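Local coordinates for protein polyphosphate kinase (Porphyromonas gingivalis, PDB 2O8R) that probably catalyses the reversible transfer of the terminal phosphate of ATP onto a growing long-chain polyphosphate, at residues A[336-339]-A[340-343]; A[486-489]-A[490-493]; A[602-606]-A[607-611]; A[620-623]-A[624-628]. The protein carries 3 engineered substitutions. One frame throughout, in Å; residues are numbered along the deposited sequence. Where two conformers were deposited one is given.

Interaction 1: residues A[336-339]-A[340-343]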
loop_
_atom_site.group_PDB
_atom_site.type_symbol
_atom_site.label_atom_id
_atom_site.label_comp_id
_atom_site.label_asym_id
_atom_site.label_seq_id
_atom_site.Cartn_x
_atom_site.Cartn_y
_atom_site.Cartn_z
ATOM N N LEU A 336 -11.110 4.669 -30.854
ATOM C CA LEU A 336 -12.152 4.198 -29.953
ATOM C C LEU A 336 -13.325 5.156 -29.884
ATOM O O LEU A 336 -14.477 4.725 -29.955
ATOM C CB LEU A 336 -11.596 3.899 -28.564
ATOM C CG LEU A 336 -10.770 2.611 -28.519
ATOM C CD1 LEU A 336 -10.030 2.533 -27.216
ATOM C CD2 LEU A 336 -11.637 1.351 -28.745
HETATM N N MSE A 337 -13.041 6.452 -29.800
HETATM C CA MSE A 337 -14.116 7.444 -29.756
HETATM C C MSE A 337 -14.927 7.458 -31.036
HETATM O O MSE A 337 -16.130 7.722 -31.012
HETATM C CB MSE A 337 -13.562 8.831 -29.513
HETATM C CG MSE A 337 -12.762 8.930 -28.269
HETATM SE SE MSE A 337 -12.041 10.698 -28.198
HETATM C CE MSE A 337 -13.529 11.576 -27.300
ATOM N N GLU A 338 -14.264 7.176 -32.152
ATOM C CA GLU A 338 -14.956 7.065 -33.415
ATOM C C GLU A 338 -15.921 5.900 -33.354
ATOM O O GLU A 338 -17.072 6.040 -33.738
ATOM C CB GLU A 338 -13.970 6.920 -34.574
ATOM C CG GLU A 338 -13.571 8.241 -35.215
ATOM C CD GLU A 338 -14.555 8.699 -36.288
ATOM O OE1 GLU A 338 -15.745 8.947 -35.975
ATOM O OE2 GLU A 338 -14.137 8.807 -37.461
ATOM N N GLY A 339 -15.457 4.767 -32.831
ATOM C CA GLY A 339 -16.296 3.578 -32.658
ATOM C C GLY A 339 -17.588 3.834 -31.903
ATOM O O GLY A 339 -18.658 3.436 -32.366
ATOM N N ILE A 340 -17.496 4.509 -30.750
ATOM C CA ILE A 340 -18.680 4.781 -29.923
ATOM C C ILE A 340 -19.598 5.819 -30.568
ATOM O O ILE A 340 -20.811 5.813 -30.337
ATOM C CB ILE A 340 -18.332 5.291 -28.506
ATOM C CG1 ILE A 340 -16.939 4.845 -28.058
ATOM C CG2 ILE A 340 -19.410 4.876 -27.525
ATOM C CD1 ILE A 340 -16.905 3.633 -27.184
ATOM N N ARG A 341 -19.005 6.723 -31.352
ATOM C CA ARG A 341 -19.751 7.741 -32.092
ATOM C C ARG A 341 -20.667 7.073 -33.105
ATOM O O ARG A 341 -21.786 7.532 -33.325
ATOM C CB ARG A 341 -18.801 8.702 -32.815
ATOM C CG ARG A 341 -19.455 10.014 -33.250
ATOM C CD ARG A 341 -18.688 10.709 -34.377
ATOM N NE ARG A 341 -18.553 9.850 -35.555
ATOM C CZ ARG A 341 -19.495 9.664 -36.480
ATOM N NH1 ARG A 341 -20.672 10.279 -36.399
ATOM N NH2 ARG A 341 -19.255 8.851 -37.498
ATOM N N ARG A 342 -20.173 5.976 -33.682
ATOM C CA ARG A 342 -20.900 5.232 -34.696
ATOM C C ARG A 342 -21.915 4.244 -34.109
ATOM O O ARG A 342 -22.973 4.034 -34.688
ATOM C CB ARG A 342 -19.911 4.522 -35.628
ATOM C CG ARG A 342 -19.226 5.464 -36.628
ATOM C CD ARG A 342 -17.868 4.945 -37.116
ATOM N NE ARG A 342 -17.909 3.574 -37.631
ATOM C CZ ARG A 342 -16.909 2.979 -38.282
ATOM N NH1 ARG A 342 -15.773 3.633 -38.523
ATOM N NH2 ARG A 342 -17.046 1.726 -38.697
ATOM N N LYS A 343 -21.594 3.656 -32.962
ATOM C CA LYS A 343 -22.428 2.606 -32.384
ATOM C C LYS A 343 -22.299 2.502 -30.860
ATOM O O LYS A 343 -21.296 2.905 -30.283
ATOM C CB LYS A 343 -22.049 1.269 -33.024
ATOM C CG LYS A 343 -22.940 0.104 -32.640
ATOM C CD LYS A 343 -22.655 -1.145 -33.475
ATOM C CE LYS A 343 -21.202 -1.591 -33.368
ATOM N NZ LYS A 343 -21.026 -3.030 -33.704
#
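The guanidinium of Arg-341 meets Glu-338 at its edge: OE1 of the carboxylate lies close to the guanidinium plane, where the N-H of NE points. The salt bridge joins Glu-338 OE1 and Arg-341 NE at 3.0 Å, a nearly straight hydrogen bond (163°) that approaches the oxygen almost in line with its C-O bond. Carboxylate and guanidinium are nevertheless not coplanar, their planes being turned 43° apart, and NE alone of the arginine nitrogens makes this bond. The two side chains run side by side in the same direction. Glu-338 achieves this by bending at chi2 (-85°), which brings its end back to a partner three residues on, while Arg-341 folds at chi3.

This is an i to i+3 ion pair on the short helix 336-342, which lies in the first of the two phospholipase D-like C-terminal domains of the PPK1 family. Its backbone bonds include Ile-340 N to Leu-336 O (3.1 Å), Arg-341 N to Met-337 O (3.1 Å) and Arg-342 N to Glu-338 O (3.1 Å). The last turn closes at Gly-339 O, which accepts Lys-343 N at 3.0 Å; Lys-343 is the first residue to leave helical backbone angles. On the buried side, Ile-340 sets CG1 beside the carbonyl oxygen of Leu-336 and reaches Ile-458 of strand 457-462. Met-337, a selenomethionine, packs on that strand, on strand 442-447 and on Leu-360. Glu-363 of helix 355-365 accepts the backbone N-H groups of Leu-336 and Met-337 at the start of the helix.

Interaction 2: residues A[486-489]-A[490-493]; sequences IVHD and VYRL
His-488 and Arg-492 stand steeply against each other, ring and guanidinium planes 71° apart, with the imidazole directing its edge at the flat of the arginine. CE1 sits over one guanidinium face, 3.4 Å from Arg-492 CZ, and NH1 in turn lies near the plane of the imidazole at its rim. The geometry is not that of a hydrogen bond: His-488 ND1 and Arg-492 NH1 are 3.4 Å apart, but at a poor angle. Both side chains leave the backbone with CG anti to the backbone N (chi1 -177° for His-488), and the arginine then bends at chi3, which turns its guanidinium toward the histidine one helical turn back. The neighbouring pair is looser: the rings of His-488 and Tyr-491 meet obliquely, with centroids 5.8 Å apart.

All of this lies on two successive turns of helix 484-497, in the first phospholipase D-like domain of this PPK1 protein. The i to i+4 backbone bonds include Val-490 N to Ile-486 O (2.9 Å), Arg-492 N to His-488 O (2.8 Å) and Leu-493 N to Asp-489 O (2.8 Å). Asp-489 OD1 comes within 4.1 Å of Arg-492 NH1, beyond a salt bridge; its carboxylate is instead held by the backbone N-H groups of Ser-507, Arg-508 and Leu-509, while Arg-492 NE pairs with Glu-502. On the buried side of the helix Val-487 and Val-490 rest on Ala-459 of strand 457-462, and Val-490 and Tyr-491 also touch strand 442-447.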
loop_
_atom_site.group_PDB
_atom_site.type_symbol
_atom_site.label_atom_id
_atom_site.label_comp_id
_atom_site.label_asym_id
_atom_site.label_seq_id
_atom_site.Cartn_x
_atom_site.Cartn_y
_atom_site.Cartn_z
ATOM N N ILE A 486 -29.063 10.490 -23.925
ATOM C CA ILE A 486 -28.312 10.014 -22.774
ATOM C C ILE A 486 -27.195 10.992 -22.465
ATOM O O ILE A 486 -27.008 11.383 -21.310
ATOM C CB ILE A 486 -27.675 8.625 -23.001
ATOM C CG1 ILE A 486 -28.656 7.649 -23.652
ATOM C CG2 ILE A 486 -27.161 8.056 -21.679
ATOM C CD1 ILE A 486 -29.564 6.956 -22.688
ATOM N N VAL A 487 -26.456 11.395 -23.496
ATOM C CA VAL A 487 -25.252 12.200 -23.280
ATOM C C VAL A 487 -25.659 13.521 -22.657
ATOM O O VAL A 487 -24.902 14.115 -21.882
ATOM C CB VAL A 487 -24.425 12.405 -24.570
ATOM C CG1 VAL A 487 -23.584 13.691 -24.505
ATOM C CG2 VAL A 487 -23.541 11.183 -24.844
ATOM N N HIS A 488 -26.885 13.937 -22.954
ATOM C CA HIS A 488 -27.393 15.194 -22.449
ATOM C C HIS A 488 -27.844 15.015 -21.007
ATOM O O HIS A 488 -27.683 15.906 -20.166
ATOM C CB HIS A 488 -28.551 15.700 -23.318
ATOM C CG HIS A 488 -29.078 17.027 -22.881
ATOM N ND1 HIS A 488 -30.093 17.158 -21.957
ATOM C CD2 HIS A 488 -28.697 18.284 -23.204
ATOM C CE1 HIS A 488 -30.319 18.440 -21.736
ATOM N NE2 HIS A 488 -29.482 19.143 -22.476
ATOM N N ASP A 489 -28.422 13.852 -20.736
ATOM C CA ASP A 489 -28.948 13.534 -19.419
ATOM C C ASP A 489 -27.824 13.433 -18.412
ATOM O O ASP A 489 -27.928 13.971 -17.305
ATOM C CB ASP A 489 -29.726 12.228 -19.480
ATOM C CG ASP A 489 -31.144 12.421 -19.978
ATOM O OD1 ASP A 489 -31.568 13.589 -20.086
ATOM O OD2 ASP A 489 -31.841 11.409 -20.241
ATOM N N VAL A 490 -26.752 12.753 -18.818
ATOM C CA VAL A 490 -25.550 12.632 -18.013
ATOM C C VAL A 490 -24.929 14.021 -17.840
ATOM O O VAL A 490 -24.533 14.406 -16.724
ATOM C CB VAL A 490 -24.546 11.651 -18.654
ATOM C CG1 VAL A 490 -23.207 11.697 -17.941
ATOM C CG2 VAL A 490 -25.095 10.232 -18.632
ATOM N N TYR A 491 -24.876 14.772 -18.941
ATOM C CA TYR A 491 -24.436 16.159 -18.914
ATOM C C TYR A 491 -25.158 16.943 -17.825
ATOM O O TYR A 491 -24.535 17.584 -16.972
ATOM C CB TYR A 491 -24.697 16.820 -20.262
ATOM C CG TYR A 491 -24.606 18.324 -20.203
ATOM C CD1 TYR A 491 -23.374 18.957 -20.231
ATOM C CD2 TYR A 491 -25.750 19.113 -20.115
ATOM C CE1 TYR A 491 -23.272 20.326 -20.162
ATOM C CE2 TYR A 491 -25.657 20.484 -20.048
ATOM C CZ TYR A 491 -24.410 21.085 -20.074
ATOM O OH TYR A 491 -24.292 22.455 -20.005
ATOM N N ARG A 492 -26.481 16.874 -17.876
ATOM C CA ARG A 492 -27.345 17.562 -16.940
ATOM C C ARG A 492 -27.160 17.047 -15.526
ATOM O O ARG A 492 -27.149 17.837 -14.581
ATOM C CB ARG A 492 -28.808 17.413 -17.364
ATOM C CG ARG A 492 -29.773 18.103 -16.445
ATOM C CD ARG A 492 -31.210 17.894 -16.871
ATOM N NE ARG A 492 -31.702 18.977 -17.714
ATOM C CZ ARG A 492 -32.200 18.809 -18.931
ATOM N NH1 ARG A 492 -32.290 17.595 -19.456
ATOM N NH2 ARG A 492 -32.614 19.858 -19.620
ATOM N N LEU A 493 -27.008 15.731 -15.383
ATOM C CA LEU A 493 -26.778 15.125 -14.068
ATOM C C LEU A 493 -25.557 15.735 -13.379
ATOM O O LEU A 493 -25.632 16.131 -12.211
ATOM C CB LEU A 493 -26.621 13.612 -14.168
ATOM C CG LEU A 493 -26.276 12.848 -12.882
ATOM C CD1 LEU A 493 -27.286 13.100 -11.765
ATOM C CD2 LEU A 493 -26.115 11.341 -13.164
#

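Interaction 3: residues A[602-606]-A[607-611]; sequences CFHNG and GKEEV
With CG anti to the backbone N (chi1 -173°), His-604 turns its ring to meet Glu-609, whose chain bends at chi2 to bring the carboxylate back. In the conformer described, His-604 ND1 donates to Glu-609 OE2 at 3.0 Å, nearly straight and within the ring plane. The carboxylate itself is approached from above, its plane 76° from that of the imidazole. Because Glu-609 has a second conformer, this bond may not be held all the time. One face of the same ring lies against the backbone of Gly-606 and Gly-607.

The chain reverses here in a beta hairpin. Asn-605 O accepts Lys-608 N at 3.0 Å, and Asn-605 ND2 gives a weak bond to Lys-608 O. Gly-607 has a phi of 154°, a value readily adopted only by glycine. Beyond the turn, Phe-603 and Glu-610 form an antiparallel hydrogen-bonded pair, with N-to-O distances of 3.0 Å from Phe-603 N to Glu-610 O and from Glu-610 N to Phe-603 O.

Cys-602 and Val-611, whose SG and CG2 are 3.8 Å apart, face helix 636-651. Phe-603 and Glu-610 turn to helix 516-532, where Arg-526 pairs with Glu-610, and strand 538-543 runs alongside strand 600-603.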
loop_
_atom_site.group_PDB
_atom_site.type_symbol
_atom_site.label_atom_id
_atom_site.label_comp_id
_atom_site.label_asym_id
_atom_site.label_seq_id
_atom_site.Cartn_x
_atom_site.Cartn_y
_atom_site.Cartn_z
ATOM N N CYS A 602 -35.378 -6.185 -16.890
ATOM C CA CYS A 602 -36.053 -6.468 -18.150
ATOM C C CYS A 602 -37.546 -6.540 -17.958
ATOM O O CYS A 602 -38.049 -7.385 -17.218
ATOM C CB CYS A 602 -35.588 -7.797 -18.720
ATOM S SG CYS A 602 -33.837 -7.850 -18.893
ATOM N N PHE A 603 -38.255 -5.655 -18.635
ATOM C CA PHE A 603 -39.712 -5.704 -18.643
ATOM C C PHE A 603 -40.211 -6.133 -20.020
ATOM O O PHE A 603 -39.883 -5.499 -21.030
ATOM C CB PHE A 603 -40.288 -4.348 -18.257
ATOM C CG PHE A 603 -39.850 -3.861 -16.892
ATOM C CD1 PHE A 603 -40.670 -4.039 -15.786
ATOM C CD2 PHE A 603 -38.631 -3.206 -16.720
ATOM C CE1 PHE A 603 -40.283 -3.580 -14.533
ATOM C CE2 PHE A 603 -38.244 -2.746 -15.474
ATOM C CZ PHE A 603 -39.070 -2.936 -14.377
ATOM N N HIS A 604 -40.994 -7.210 -20.057
ATOM C CA HIS A 604 -41.472 -7.791 -21.319
ATOM C C HIS A 604 -42.272 -6.834 -22.200
ATOM O O HIS A 604 -42.048 -6.783 -23.419
ATOM C CB HIS A 604 -42.295 -9.044 -21.064
ATOM C CG HIS A 604 -42.664 -9.779 -22.312
ATOM N ND1 HIS A 604 -41.767 -9.998 -23.338
ATOM C CD2 HIS A 604 -43.827 -10.355 -22.698
ATOM C CE1 HIS A 604 -42.363 -10.673 -24.303
ATOM N NE2 HIS A 604 -43.614 -10.901 -23.941
ATOM N N ASN A 605 -43.190 -6.086 -21.578
ATOM C CA ASN A 605 -44.069 -5.141 -22.280
ATOM C C ASN A 605 -44.667 -5.691 -23.584
ATOM O O ASN A 605 -44.443 -5.147 -24.676
ATOM C CB ASN A 605 -43.329 -3.832 -22.532
ATOM C CG ASN A 605 -44.232 -2.759 -23.094
ATOM O OD1 ASN A 605 -45.428 -2.705 -22.782
ATOM N ND2 ASN A 605 -43.668 -1.902 -23.941
ATOM N N GLY A 606 -45.392 -6.801 -23.466
ATOM C CA GLY A 606 -45.987 -7.470 -24.621
ATOM C C GLY A 606 -44.991 -8.170 -25.530
ATOM O O GLY A 606 -45.250 -9.266 -26.028
ATOM N N GLY A 607 -43.850 -7.534 -25.748
ATOM C CA GLY A 607 -42.847 -8.048 -26.666
ATOM C C GLY A 607 -42.011 -6.904 -27.203
ATOM O O GLY A 607 -41.066 -7.120 -27.961
ATOM N N LYS A 608 -42.381 -5.685 -26.814
ATOM C CA LYS A 608 -41.547 -4.512 -27.025
ATOM C C LYS A 608 -40.695 -4.351 -25.763
ATOM O O LYS A 608 -40.892 -3.405 -24.991
ATOM C CB LYS A 608 -42.413 -3.267 -27.250
ATOM C CG LYS A 608 -43.531 -3.425 -28.277
ATOM C CD LYS A 608 -44.595 -2.346 -28.101
ATOM C CE LYS A 608 -45.962 -2.786 -28.626
ATOM N NZ LYS A 608 -46.112 -2.618 -30.099
ATOM N N GLU A 609 -39.742 -5.269 -25.583
ATOM C CA GLU A 609 -38.993 -5.404 -24.332
ATOM C C GLU A 609 -38.144 -4.173 -24.017
ATOM O O GLU A 609 -37.602 -3.539 -24.919
ATOM C CB GLU A 609 -38.118 -6.664 -24.363
ATOM C CG GLU A 609 -38.656 -7.779 -25.267
ATOM C CD GLU A 609 -38.594 -9.165 -24.631
ATOM O OE1 GLU A 609 -38.312 -10.137 -25.360
ATOM O OE2 GLU A 609 -38.843 -9.286 -23.408
ATOM N N GLU A 610 -38.044 -3.837 -22.735
ATOM C CA GLU A 610 -37.197 -2.725 -22.292
ATOM C C GLU A 610 -36.197 -3.227 -21.270
ATOM O O GLU A 610 -36.561 -3.904 -20.307
ATOM C CB GLU A 610 -38.033 -1.582 -21.718
ATOM C CG GLU A 610 -38.929 -0.932 -22.768
ATOM C CD GLU A 610 -39.751 0.230 -22.244
ATOM O OE1 GLU A 610 -39.443 0.770 -21.163
ATOM O OE2 GLU A 610 -40.720 0.616 -22.930
ATOM N N VAL A 611 -34.928 -2.921 -21.497
ATOM C CA VAL A 611 -33.887 -3.381 -20.596
ATOM C C VAL A 611 -33.155 -2.217 -19.951
ATOM O O VAL A 611 -32.713 -1.290 -20.636
ATOM C CB VAL A 611 -32.896 -4.304 -21.307
ATOM C CG1 VAL A 611 -31.799 -4.753 -20.351
ATOM C CG2 VAL A 611 -33.632 -5.502 -21.889
#

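Interaction 4: residues A[620-623]-A[624-628]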
loop_
_atom_site.group_PDB
_atom_site.type_symbol
_atom_site.label_atom_id
_atom_site.label_comp_id
_atom_site.label_asym_id
_atom_site.label_seq_id
_atom_site.Cartn_x
_atom_site.Cartn_y
_atom_site.Cartn_z
ATOM N N LYS A 620 -33.849 -0.069 0.893
ATOM C CA LYS A 620 -34.494 1.152 1.383
ATOM C C LYS A 620 -33.589 2.351 1.097
ATOM O O LYS A 620 -33.998 3.283 0.409
ATOM C CB LYS A 620 -34.758 1.047 2.881
ATOM C CG LYS A 620 -35.459 2.246 3.501
ATOM C CD LYS A 620 -36.906 1.922 3.853
ATOM C CE LYS A 620 -37.183 2.159 5.343
ATOM N NZ LYS A 620 -36.636 3.460 5.835
ATOM N N ARG A 621 -32.351 2.298 1.597
ATOM C CA ARG A 621 -31.359 3.371 1.394
ATOM C C ARG A 621 -31.007 3.690 -0.073
ATOM O O ARG A 621 -30.650 4.822 -0.389
ATOM C CB ARG A 621 -30.081 3.121 2.222
ATOM C CG ARG A 621 -30.084 3.830 3.600
ATOM C CD ARG A 621 -28.723 3.800 4.310
ATOM N NE ARG A 621 -27.799 4.866 3.893
ATOM C CZ ARG A 621 -27.480 5.932 4.630
ATOM N NH1 ARG A 621 -28.011 6.102 5.834
ATOM N NH2 ARG A 621 -26.628 6.837 4.168
ATOM N N ASN A 622 -31.126 2.707 -0.963
ATOM C CA ASN A 622 -30.793 2.905 -2.375
ATOM C C ASN A 622 -31.768 3.795 -3.151
ATOM O O ASN A 622 -31.343 4.698 -3.865
ATOM C CB ASN A 622 -30.655 1.560 -3.077
ATOM C CG ASN A 622 -29.407 0.814 -2.669
ATOM O OD1 ASN A 622 -28.789 1.119 -1.652
ATOM N ND2 ASN A 622 -29.032 -0.179 -3.460
ATOM N N LEU A 623 -33.068 3.545 -3.004
ATOM C CA LEU A 623 -34.083 4.271 -3.773
ATOM C C LEU A 623 -34.444 5.642 -3.196
ATOM O O LEU A 623 -35.196 6.390 -3.822
ATOM C CB LEU A 623 -35.360 3.432 -3.915
ATOM C CG LEU A 623 -35.277 1.991 -4.439
ATOM C CD1 LEU A 623 -36.313 1.105 -3.772
ATOM C CD2 LEU A 623 -35.420 1.926 -5.943
ATOM N N TYR A 624 -33.919 5.969 -2.013
ATOM C CA TYR A 624 -34.298 7.209 -1.326
ATOM C C TYR A 624 -33.148 8.094 -0.832
ATOM O O TYR A 624 -33.207 9.314 -0.961
ATOM C CB TYR A 624 -35.264 6.903 -0.181
ATOM C CG TYR A 624 -36.522 6.175 -0.619
ATOM C CD1 TYR A 624 -37.490 6.815 -1.391
ATOM C CD2 TYR A 624 -36.741 4.847 -0.261
ATOM C CE1 TYR A 624 -38.644 6.150 -1.795
ATOM C CE2 TYR A 624 -37.889 4.171 -0.658
ATOM C CZ TYR A 624 -38.839 4.830 -1.422
ATOM O OH TYR A 624 -39.978 4.168 -1.817
ATOM N N ASN A 625 -32.107 7.486 -0.270
ATOM C CA ASN A 625 -30.979 8.244 0.293
ATOM C C ASN A 625 -29.894 8.646 -0.708
ATOM O O ASN A 625 -29.391 9.771 -0.674
ATOM C CB ASN A 625 -30.334 7.470 1.443
ATOM C CG ASN A 625 -31.293 7.201 2.570
ATOM O OD1 ASN A 625 -32.495 7.050 2.356
ATOM N ND2 ASN A 625 -30.769 7.141 3.786
ATOM N N ARG A 626 -29.528 7.719 -1.584
ATOM C CA ARG A 626 -28.446 7.929 -2.537
ATOM C C ARG A 626 -28.889 8.584 -3.847
ATOM O O ARG A 626 -30.063 8.537 -4.219
ATOM C CB ARG A 626 -27.782 6.582 -2.858
ATOM C CG ARG A 626 -26.837 6.081 -1.789
ATOM C CD ARG A 626 -27.319 4.805 -1.155
ATOM N NE ARG A 626 -27.047 3.658 -2.017
ATOM C CZ ARG A 626 -25.918 2.951 -2.005
ATOM N NH1 ARG A 626 -25.774 1.923 -2.832
ATOM N NH2 ARG A 626 -24.936 3.262 -1.169
ATOM N N ILE A 627 -27.945 9.184 -4.562
ATOM C CA ILE A 627 -28.190 9.425 -5.972
ATOM C C ILE A 627 -27.636 8.264 -6.815
ATOM O O ILE A 627 -26.440 7.950 -6.785
ATOM C CB ILE A 627 -27.749 10.838 -6.435
ATOM C CG1 ILE A 627 -28.906 11.825 -6.195
ATOM C CG2 ILE A 627 -27.353 10.843 -7.916
ATOM C CD1 ILE A 627 -28.649 13.233 -6.658
ATOM N N GLU A 628 -28.549 7.609 -7.527
ATOM C CA GLU A 628 -28.248 6.423 -8.322
ATOM C C GLU A 628 -28.610 6.676 -9.773
ATOM O O GLU A 628 -29.267 7.667 -10.095
ATOM C CB GLU A 628 -29.097 5.241 -7.839
ATOM C CG GLU A 628 -29.024 4.959 -6.355
ATOM C CD GLU A 628 -27.882 4.033 -5.968
ATOM O OE1 GLU A 628 -27.162 3.542 -6.857
ATOM O OE2 GLU A 628 -27.719 3.781 -4.757
#
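Asn-622 and Arg-626 extend in the same direction with their flat ends almost parallel, amide and guanidinium planes only 13° apart. Asn-622 OD1 is 3.1 Å from Arg-626 NE, but the N-H points poorly at it and no hydrogen bond results; the asparagine is held instead through ND2, which donates to the carbonyl of Asp-617. Arg-626 is strongly folded, bent at both chi2 (115°) and chi3. The fold brings NE to Glu-628 OE2 at 2.8 Å, a salt bridge whose hydrogen bond is weak.

At the other end, Asn-625 crosses Arg-621 at about a right angle and sets its ND2 over one guanidinium face, offset toward the rim and 3.6 Å from Arg-621 CZ. Tyr-624 carries its CG anti to the carbonyl carbon, which lays the ring across its own neighbour: Leu-623 CB stands over one face, 4.2 Å from the ring centroid, in a CH-pi contact, while the carbonyl oxygen of Lys-620 lies at the ring edge.

The backbone here is a frayed helical turn. Arg-621 O accepts Asn-625 N at 3.0 Å and, more weakly, Arg-626 N at 3.3 Å, after which the chain straightens. Glu-628 OE1 bonds both Ser-615 OG and ND1 of His-439, the predicted phosphohistidine, consistent with a second-shell part in orienting that imidazole. Leu-623 packs against Met-516 and Ile-520 of helix 516-532, and the backbone of Ile-627 bonds with the loop that carries Lys-437 and His-439, just before the chain enters strand 629-632.

The four contacts follow one another along the chain, interactions 1 and 2 in the first C-terminal domain and 3 and 4 in the second. Interactions 2 and 4 come nearest across that division, with closest atoms about 4 Å apart but not touching, and they lie nearest the predicted catalytic histidine: the side chain of Glu-628 is about 3 Å from that of His-439, and that of Leu-493 about 10 Å. The side chains of Arg-492 and Arg-626 lie about 4 and 5 Å from bound sulfate, probably from the crystallisation liquor. Interactions 1 and 3 lie away from the annotated sites, their centres 27 Å apart; interaction 1 nevertheless shares strands 442-447 and 457-462 with interaction 2 as packing partners.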